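Local structure of phosphopantetheine adenylyltransferase (Archaeoglobus fulgidus, 3DO8) at residues V22-G27 / R64-E69. The protein probably transfers an adenylyl group reversibly from ATP to 4'-phosphopantetheine, giving dephospho-CoA and pyrophosphate on the way to coenzyme A. Residues are numbered along the deposited sequence; the frame is centred on the assembly and turned at random. Where two conformers were deposited one is given.
Sequences VAIKLG and RKYGFE
I24, in the last turns of helix 14-27, lies 8.4 Å CA to CA from Y66, the final residue of helix 51-66, and just beyond it the chain turns through G67 at positive phi to present F68. The two helices belong to the Rossmann-like alpha/beta fold of the cytidylyltransferase-like nucleotidyltransferases, built on a parallel sheet of strand order 3-2-1-4-5, and here their C-terminal ends meet through side chains alone. I24 is the one residue of 22-27 in contact, and it touches both rings. CG1 lies anti to the carbonyl carbon (chi1 -66°) and the chain runs on extended, which carries CD1 over one face of the Y66 ring. This CH-pi contact is 3.7 Å from CD1 to the centroid of the Y66 ring, 17° off the ring normal. The other branch, I24 CG2, rests against Y66 CD1 at 3.8 Å. The F68 side chain points back against that of I24, and its ring meets the same CD1 and CG2; V62 of helix 51-66 touches both I24 and F68. At the far end of the Y66 ring, OH hydrogen-bonds D21 OD1, a bond that probably helps hold the ring in place under I24 CD1. OD2 of the same carboxylate forms a salt bridge with K25 NZ, which also donates to K137 O. The F68 side of the contact is looser: CZ meets I24 CD1 obliquely at 4.0 Å.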
loop_
_atom_site.group_PDB
_atom_site.type_symbol
_atom_site.label_atom_id
_atom_site.label_comp_id
_atom_site.label_asym_id
_atom_site.label_seq_id
_atom_site.Cartn_x
_atom_site.Cartn_y
_atom_site.Cartn_z
ATOM N N VAL A 22 -2.322 -0.679 6.847
ATOM C CA VAL A 22 -2.348 0.058 5.574
ATOM C C VAL A 22 -3.817 0.382 5.222
ATOM O O VAL A 22 -4.142 1.502 4.875
ATOM C CB VAL A 22 -1.618 -0.723 4.425
ATOM C CG1 VAL A 22 -1.928 -0.116 3.061
ATOM C CG2 VAL A 22 -0.118 -0.819 4.705
ATOM N N ALA A 23 -4.706 -0.594 5.338
ATOM C CA ALA A 23 -6.105 -0.386 4.967
ATOM C C ALA A 23 -6.735 0.721 5.812
ATOM O O ALA A 23 -7.460 1.557 5.288
ATOM C CB ALA A 23 -6.910 -1.672 5.086
ATOM N N ILE A 24 -6.475 0.726 7.124
ATOM C CA ILE A 24 -7.055 1.723 8.005
ATOM C C ILE A 24 -6.468 3.109 7.789
ATOM O O ILE A 24 -7.187 4.113 7.857
ATOM C CB ILE A 24 -6.986 1.286 9.490
ATOM C CG1 ILE A 24 -7.880 0.049 9.675
ATOM C CG2 ILE A 24 -7.402 2.418 10.386
ATOM C CD1 ILE A 24 -7.867 -0.611 11.067
ATOM N N LYS A 25 -5.172 3.179 7.529
ATOM C CA LYS A 25 -4.557 4.442 7.198
ATOM C C LYS A 25 -5.153 5.000 5.906
ATOM O O LYS A 25 -5.387 6.214 5.798
ATOM C CB LYS A 25 -3.026 4.320 7.179
ATOM C CG LYS A 25 -2.462 4.221 8.606
ATOM C CD LYS A 25 -0.999 3.888 8.699
ATOM C CE LYS A 25 -0.545 3.993 10.163
ATOM N NZ LYS A 25 0.776 3.372 10.401
ATOM N N LEU A 26 -5.461 4.137 4.941
ATOM C CA LEU A 26 -6.043 4.595 3.686
ATOM C C LEU A 26 -7.494 4.995 3.827
ATOM O O LEU A 26 -7.917 5.964 3.189
ATOM C CB LEU A 26 -5.946 3.519 2.584
ATOM C CG LEU A 26 -4.551 3.246 2.043
ATOM C CD1 LEU A 26 -4.581 2.044 1.058
ATOM C CD2 LEU A 26 -3.936 4.489 1.391
ATOM N N GLY A 27 -8.270 4.216 4.592
ATOM C CA GLY A 27 -9.734 4.309 4.583
ATOM C C GLY A 27 -10.408 4.777 5.851
ATOM O O GLY A 27 -11.595 5.113 5.832
ATOM N N ARG A 64 -8.788 -2.886 19.772
ATOM C CA ARG A 64 -7.647 -2.712 20.685
ATOM C C ARG A 64 -6.600 -1.714 20.176
ATOM O O ARG A 64 -6.125 -0.876 20.948
ATOM C CB ARG A 64 -7.018 -4.081 20.939
ATOM C CG ARG A 64 -5.986 -4.158 22.019
ATOM C CD ARG A 64 -5.838 -5.603 22.549
ATOM N NE ARG A 64 -5.498 -6.614 21.525
ATOM C CZ ARG A 64 -6.367 -7.439 20.913
ATOM N NH1 ARG A 64 -7.666 -7.380 21.186
ATOM N NH2 ARG A 64 -5.928 -8.340 20.006
ATOM N N LYS A 65 -6.270 -1.783 18.879
ATOM C CA LYS A 65 -5.203 -0.968 18.254
ATOM C C LYS A 65 -5.676 0.322 17.608
ATOM O O LYS A 65 -4.920 1.280 17.530
ATOM C CB LYS A 65 -4.417 -1.788 17.227
ATOM C CG LYS A 65 -3.633 -2.912 17.828
ATOM C CD LYS A 65 -2.524 -2.425 18.739
ATOM C CE LYS A 65 -1.605 -3.562 19.174
ATOM N NZ LYS A 65 -0.503 -3.025 20.046
ATOM N N TYR A 66 -6.918 0.350 17.144
ATOM C CA TYR A 66 -7.439 1.484 16.373
ATOM C C TYR A 66 -8.675 2.151 16.932
ATOM O O TYR A 66 -9.070 3.212 16.433
ATOM C CB TYR A 66 -7.718 1.099 14.913
ATOM C CG TYR A 66 -6.464 0.608 14.229
ATOM C CD1 TYR A 66 -5.582 1.502 13.614
ATOM C CD2 TYR A 66 -6.111 -0.750 14.215
ATOM C CE1 TYR A 66 -4.402 1.050 12.990
ATOM C CE2 TYR A 66 -4.941 -1.179 13.608
ATOM C CZ TYR A 66 -4.068 -0.282 13.033
ATOM O OH TYR A 66 -2.911 -0.772 12.406
ATOM N N GLY A 67 -9.276 1.549 17.950
ATOM C CA GLY A 67 -10.364 2.194 18.684
ATOM C C GLY A 67 -11.703 2.217 17.981
ATOM O O GLY A 67 -12.585 3.003 18.368
ATOM N N PHE A 68 -11.910 1.335 16.987
ATOM C CA PHE A 68 -13.261 1.111 16.458
ATOM C C PHE A 68 -13.498 -0.346 16.090
ATOM O O PHE A 68 -12.552 -1.119 15.936
ATOM C CB PHE A 68 -13.542 2.031 15.276
ATOM C CG PHE A 68 -12.784 1.697 14.046
ATOM C CD1 PHE A 68 -13.391 0.993 13.019
ATOM C CD2 PHE A 68 -11.475 2.121 13.857
ATOM C CE1 PHE A 68 -12.697 0.701 11.841
ATOM C CE2 PHE A 68 -10.788 1.807 12.673
ATOM C CZ PHE A 68 -11.436 1.132 11.664
ATOM N N GLU A 69 -14.772 -0.704 16.015
ATOM C CA GLU A 69 -15.173 -2.000 15.501
ATOM C C GLU A 69 -15.375 -1.923 13.978
ATOM O O GLU A 69 -16.304 -1.235 13.498
ATOM C CB GLU A 69 -16.508 -2.413 16.113
ATOM C CG GLU A 69 -16.901 -3.851 15.742
ATOM C CD GLU A 69 -18.339 -4.185 16.139
ATOM O OE1 GLU A 69 -18.738 -3.764 17.242
ATOM O OE2 GLU A 69 -19.057 -4.846 15.349
#